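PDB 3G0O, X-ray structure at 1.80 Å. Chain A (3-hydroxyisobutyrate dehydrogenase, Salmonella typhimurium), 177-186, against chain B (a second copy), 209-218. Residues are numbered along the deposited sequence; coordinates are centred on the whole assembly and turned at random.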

ATOM      1  N   THR A 177       1.260 -15.162  14.689  1.00 13.75           N
ATOM      2  CA  THR A 177       0.134 -15.317  13.770  1.00 13.61           C
ATOM      3  C   THR A 177      -0.150 -13.976  13.096  1.00 13.96           C
ATOM      4  O   THR A 177      -0.442 -13.915  11.898  1.00 12.88           O
ATOM      5  CB  THR A 177      -1.137 -15.793  14.507  1.00 14.35           C
ATOM      6  OG1 THR A 177      -0.937 -17.132  14.975  1.00 17.40           O
ATOM      7  CG2 THR A 177      -2.347 -15.766  13.569  1.00 14.23           C
ATOM      8  N   VAL A 178      -0.055 -12.900  13.868  1.00 13.33           N
ATOM      9  CA  VAL A 178      -0.293 -11.569  13.322  1.00 12.19           C
ATOM     10  C   VAL A 178       0.791 -11.214  12.312  1.00 13.33           C
ATOM     11  O   VAL A 178       0.499 -10.629  11.268  1.00 13.01           O
ATOM     12  CB  VAL A 178      -0.333 -10.511  14.439  1.00 11.92           C
ATOM     13  CG1 VAL A 178      -0.357  -9.106  13.843  1.00 12.84           C
ATOM     14  CG2 VAL A 178      -1.567 -10.732  15.302  1.00 12.75           C
ATOM     15  N   LYS A 179       2.039 -11.570  12.624  1.00 12.69           N
ATOM     16  CA  LYS A 179       3.166 -11.305  11.732  1.00 13.51           C
ATOM     17  C   LYS A 179       2.980 -12.047  10.409  1.00 13.15           C
ATOM     18  O   LYS A 179       3.280 -11.515   9.341  1.00 13.22           O
ATOM     19  CB  LYS A 179       4.485 -11.745  12.383  1.00 13.03           C
ATOM     20  CG  LYS A 179       5.733 -11.521  11.519  1.00 14.92           C
ATOM     21  CD  LYS A 179       5.865 -10.062  11.100  1.00 16.31           C
ATOM     22  CE  LYS A 179       7.080  -9.819  10.207  1.00 18.98           C
ATOM     23  NZ  LYS A 179       8.374 -10.063  10.908  1.00 21.76           N
ATOM     24  N   ILE A 180       2.493 -13.281  10.485  1.00 13.13           N
ATOM     25  CA  ILE A 180       2.264 -14.077   9.280  1.00 14.36           C
ATOM     26  C   ILE A 180       1.260 -13.371   8.376  1.00 14.01           C
ATOM     27  O   ILE A 180       1.485 -13.235   7.174  1.00 13.64           O
ATOM     28  CB  ILE A 180       1.726 -15.485   9.629  1.00 13.91           C
ATOM     29  CG1 ILE A 180       2.838 -16.308  10.283  1.00 17.30           C
ATOM     30  CG2 ILE A 180       1.199 -16.182   8.371  1.00 13.64           C
ATOM     31  CD1 ILE A 180       2.370 -17.611  10.882  1.00 18.12           C
ATOM     32  N   ILE A 181       0.152 -12.922   8.954  1.00 13.64           N
ATOM     33  CA  ILE A 181      -0.858 -12.229   8.168  1.00 15.02           C
ATOM     34  C   ILE A 181      -0.241 -10.959   7.578  1.00 15.42           C
ATOM     35  O   ILE A 181      -0.465 -10.633   6.412  1.00 13.73           O
ATOM     36  CB  ILE A 181      -2.082 -11.887   9.034  1.00 15.18           C
ATOM     37  CG1 ILE A 181      -2.689 -13.183   9.577  1.00 16.94           C
ATOM     38  CG2 ILE A 181      -3.107 -11.118   8.213  1.00 18.75           C
ATOM     39  CD1 ILE A 181      -3.838 -12.982  10.527  1.00 20.29           C
ATOM     40  N   HIS A 182       0.551 -10.253   8.378  1.00 12.04           N
ATOM     41  CA  HIS A 182       1.204  -9.042   7.897  1.00 12.61           C
ATOM     42  C   HIS A 182       2.085  -9.326   6.677  1.00 12.38           C
ATOM     43  O   HIS A 182       2.097  -8.549   5.721  1.00 12.51           O
ATOM     44  CB  HIS A 182       2.061  -8.410   9.002  1.00 12.14           C
ATOM     45  CG  HIS A 182       2.860  -7.231   8.539  1.00 13.26           C
ATOM     46  ND1 HIS A 182       4.121  -7.350   7.998  1.00 12.02           N
ATOM     47  CD2 HIS A 182       2.542  -5.916   8.462  1.00 12.39           C
ATOM     48  CE1 HIS A 182       4.544  -6.164   7.603  1.00 13.47           C
ATOM     49  NE2 HIS A 182       3.605  -5.275   7.872  1.00 13.75           N
ATOM     50  N   GLN A 183       2.817 -10.437   6.709  1.00 13.00           N
ATOM     51  CA  GLN A 183       3.704 -10.784   5.602  1.00 11.96           C
ATOM     52  C   GLN A 183       2.953 -11.133   4.321  1.00 12.87           C
ATOM     53  O   GLN A 183       3.518 -11.051   3.229  1.00 13.04           O
ATOM     54  CB  GLN A 183       4.639 -11.929   5.991  1.00 11.86           C
ATOM     55  CG  GLN A 183       5.690 -11.545   7.023  1.00 13.45           C
ATOM     56  CD  GLN A 183       6.459 -10.289   6.646  1.00 15.97           C
ATOM     57  OE1 GLN A 183       6.027  -9.173   6.934  1.00 17.07           O
ATOM     58  NE2 GLN A 183       7.605 -10.465   5.991  1.00 17.31           N
ATOM     59  N   LEU A 184       1.690 -11.526   4.455  1.00 10.78           N
ATOM     60  CA  LEU A 184       0.874 -11.833   3.287  1.00 11.14           C
ATOM     61  C   LEU A 184       0.753 -10.513   2.520  1.00 14.54           C
ATOM     62  O   LEU A 184       0.968 -10.459   1.308  1.00 12.78           O
ATOM     63  CB  LEU A 184      -0.518 -12.330   3.713  1.00 12.32           C
ATOM     64  CG  LEU A 184      -1.533 -12.713   2.618  1.00 14.16           C
ATOM     65  CD1 LEU A 184      -2.684 -13.491   3.248  1.00 15.47           C
ATOM     66  CD2 LEU A 184      -2.063 -11.476   1.902  1.00 15.03           C
ATOM     67  N   LEU A 185       0.428  -9.445   3.242  1.00 13.06           N
ATOM     68  CA  LEU A 185       0.288  -8.129   2.623  1.00 13.47           C
ATOM     69  C   LEU A 185       1.623  -7.613   2.080  1.00 14.07           C
ATOM     70  O   LEU A 185       1.695  -7.133   0.952  1.00 12.85           O
ATOM     71  CB  LEU A 185      -0.294  -7.134   3.631  1.00 14.97           C
ATOM     72  CG  LEU A 185      -1.786  -7.319   3.944  1.00 17.46           C
ATOM     73  CD1 LEU A 185      -2.189  -6.448   5.122  1.00 18.35           C
ATOM     74  CD2 LEU A 185      -2.606  -6.970   2.708  1.00 16.38           C
ATOM     75  N   ALA A 186       2.678  -7.708   2.882  1.00 14.34           N
ATOM     76  CA  ALA A 186       3.991  -7.239   2.449  1.00 13.63           C
ATOM     77  C   ALA A 186       4.400  -7.954   1.160  1.00 13.83           C
ATOM     78  O   ALA A 186       4.826  -7.320   0.198  1.00 12.55           O
ATOM     79  CB  ALA A 186       5.033  -7.492   3.545  1.00 12.91           C
TER
ATOM     80  N   VAL B 209      -7.732  -4.814  15.748  1.00 18.90           N
ATOM     81  CA  VAL B 209      -6.335  -4.984  16.137  1.00 18.52           C
ATOM     82  C   VAL B 209      -5.473  -5.211  14.891  1.00 18.43           C
ATOM     83  O   VAL B 209      -4.398  -4.633  14.750  1.00 17.05           O
ATOM     84  CB  VAL B 209      -6.158  -6.194  17.081  1.00 20.36           C
ATOM     85  CG1 VAL B 209      -4.684  -6.413  17.377  1.00 21.67           C
ATOM     86  CG2 VAL B 209      -6.935  -5.964  18.374  1.00 22.39           C
HETATM   87  N   MSE B 210      -5.952  -6.065  13.992  1.00 16.77           N
HETATM   88  CA  MSE B 210      -5.207  -6.345  12.773  1.00 15.77           C
HETATM   89  C   MSE B 210      -5.059  -5.060  11.963  1.00 15.66           C
HETATM   90  O   MSE B 210      -4.000  -4.795  11.389  1.00 13.99           O
HETATM   91  CB  MSE B 210      -5.915  -7.419  11.940  1.00 17.19           C
HETATM   92  CG  MSE B 210      -5.048  -8.032  10.834  1.00 18.85           C
HETATM   93 SE   MSE B 210      -3.568  -9.110  11.520  1.00 26.31          SE
HETATM   94  CE  MSE B 210      -2.087  -8.323  10.542  1.00 19.20           C
ATOM     95  N   TYR B 211      -6.119  -4.255  11.934  1.00 14.67           N
ATOM     96  CA  TYR B 211      -6.107  -2.992  11.203  1.00 15.13           C
ATOM     97  C   TYR B 211      -5.043  -2.039  11.752  1.00 15.77           C
ATOM     98  O   TYR B 211      -4.254  -1.479  10.993  1.00 13.90           O
ATOM     99  CB  TYR B 211      -7.476  -2.316  11.287  1.00 16.21           C
ATOM    100  CG  TYR B 211      -7.542  -0.998  10.547  1.00 17.31           C
ATOM    101  CD1 TYR B 211      -7.800  -0.954   9.178  1.00 16.58           C
ATOM    102  CD2 TYR B 211      -7.345   0.208  11.219  1.00 17.35           C
ATOM    103  CE1 TYR B 211      -7.866   0.257   8.501  1.00 16.41           C
ATOM    104  CE2 TYR B 211      -7.405   1.419  10.553  1.00 16.53           C
ATOM    105  CZ  TYR B 211      -7.669   1.439   9.195  1.00 16.69           C
ATOM    106  OH  TYR B 211      -7.748   2.641   8.538  1.00 16.70           O
ATOM    107  N   ASP B 212      -5.025  -1.856  13.071  1.00 15.29           N
ATOM    108  CA  ASP B 212      -4.047  -0.964  13.690  1.00 16.61           C
ATOM    109  C   ASP B 212      -2.613  -1.395  13.409  1.00 15.76           C
ATOM    110  O   ASP B 212      -1.759  -0.566  13.123  1.00 16.30           O
ATOM    111  CB  ASP B 212      -4.262  -0.879  15.206  1.00 19.49           C
ATOM    112  CG  ASP B 212      -5.568  -0.208  15.574  1.00 23.56           C
ATOM    113  OD1 ASP B 212      -6.005   0.697  14.829  1.00 24.32           O
ATOM    114  OD2 ASP B 212      -6.154  -0.572  16.615  1.00 25.72           O
ATOM    115  N   VAL B 213      -2.349  -2.696  13.495  1.00 15.89           N
ATOM    116  CA  VAL B 213      -1.005  -3.202  13.245  1.00 14.78           C
ATOM    117  C   VAL B 213      -0.570  -2.898  11.819  1.00 14.33           C
ATOM    118  O   VAL B 213       0.477  -2.289  11.599  1.00 12.14           O
ATOM    119  CB  VAL B 213      -0.927  -4.732  13.469  1.00 14.76           C
ATOM    120  CG1 VAL B 213       0.393  -5.286  12.928  1.00 13.25           C
ATOM    121  CG2 VAL B 213      -1.076  -5.052  14.947  1.00 13.03           C
ATOM    122  N   VAL B 214      -1.374  -3.317  10.848  1.00 11.90           N
ATOM    123  CA  VAL B 214      -1.022  -3.088   9.456  1.00 12.92           C
ATOM    124  C   VAL B 214      -0.811  -1.614   9.133  1.00 13.56           C
ATOM    125  O   VAL B 214       0.177  -1.253   8.492  1.00 13.48           O
ATOM    126  CB  VAL B 214      -2.091  -3.652   8.494  1.00 10.75           C
ATOM    127  CG1 VAL B 214      -1.760  -3.248   7.063  1.00 10.94           C
ATOM    128  CG2 VAL B 214      -2.151  -5.171   8.613  1.00 13.45           C
ATOM    129  N   THR B 215      -1.717  -0.758   9.588  1.00 12.96           N
ATOM    130  CA  THR B 215      -1.586   0.661   9.289  1.00 14.82           C
ATOM    131  C   THR B 215      -0.407   1.336   9.992  1.00 16.87           C
ATOM    132  O   THR B 215      -0.207   2.546   9.867  1.00 17.84           O
ATOM    133  CB  THR B 215      -2.894   1.427   9.590  1.00 14.44           C
ATOM    134  OG1 THR B 215      -3.268   1.241  10.959  1.00 15.55           O
ATOM    135  CG2 THR B 215      -4.014   0.936   8.679  1.00 14.44           C
ATOM    136  N   HIS B 216       0.376   0.546  10.719  1.00 17.03           N
ATOM    137  CA  HIS B 216       1.563   1.057  11.400  1.00 17.43           C
ATOM    138  C   HIS B 216       2.758   0.176  11.064  1.00 17.98           C
ATOM    139  O   HIS B 216       3.783   0.207  11.749  1.00 18.50           O
ATOM    140  CB  HIS B 216       1.356   1.090  12.915  1.00 19.17           C
ATOM    141  CG  HIS B 216       0.387   2.140  13.361  1.00 19.52           C
ATOM    142  ND1 HIS B 216      -0.979   1.958  13.322  1.00 19.87           N
ATOM    143  CD2 HIS B 216       0.586   3.408  13.793  1.00 21.95           C
ATOM    144  CE1 HIS B 216      -1.580   3.069  13.711  1.00 22.10           C
ATOM    145  NE2 HIS B 216      -0.653   3.964  14.002  1.00 23.25           N
ATOM    146  N   ALA B 217       2.623  -0.601   9.995  1.00 14.67           N
ATOM    147  CA  ALA B 217       3.680  -1.507   9.573  1.00 15.77           C
ATOM    148  C   ALA B 217       4.001  -1.382   8.081  1.00 14.90           C
ATOM    149  O   ALA B 217       3.392  -0.587   7.364  1.00 15.44           O
ATOM    150  CB  ALA B 217       3.294  -2.938   9.914  1.00 12.39           C
ATOM    151  N   ALA B 218       4.962  -2.182   7.629  1.00 14.55           N
ATOM    152  CA  ALA B 218       5.408  -2.156   6.242  1.00 16.50           C
ATOM    153  C   ALA B 218       4.433  -2.754   5.226  1.00 15.72           C
ATOM    154  O   ALA B 218       4.616  -2.582   4.021  1.00 16.40           O
ATOM    155  CB  ALA B 218       6.768  -2.850   6.131  1.00 15.16           C
TER

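The most unusual feature of this contact is a selenomethionine methyl lodged against a turn of the partner helix: CE of Met B210 lies 3.5 Å from the backbone O of Val A178 and 3.9 Å from the backbone N of His A182. Those two backbone atoms are already joined within chain A, His A182 N donating to Val A178 O at 2.9 Å, so the methyl packs beside a satisfied helical hydrogen bond. The CA-to-CB bond of Met B210 points sideways, and its chain (chi1 t, chi2 p, chi3 -128°, between wells) brings the end closer. There CE also meets CG1 of Val A178 and CG2 of Ile A181, each at 3.8 Å. Two further apolar pairs extend the packing: Val A178 CG1 touches Val B213 CG1 at 4.0 Å, and Leu A185 CD1 touches Val B214 CG2 at 3.7 Å. The helix axes approach to 10.7 Å and cross at -57°, and side chains bridge the distance. Val A178, Ile A181 and Leu A185, spaced three and four residues apart, all point toward chain B, as one face of a helix should.

Beyond the end of helix 209-214, His A182 meets the loop. Its NE2 stands 3.1 Å from CB of Ala B217, a tight approach to a methyl, and 3.4 Å from the backbone N of Ala B218, which lies at the ring edge near its plane. The angle is too poor for a hydrogen bond there; NE2 finds its partner just outside these stretches. The other ring nitrogen, ND1, donates to OE1 of Gln A183 at 2.8 Å. No hydrogen bond crosses between the two stretches, and the 428 Å² they bury together rests largely on apolar packing and the histidine's fit against the two alanines.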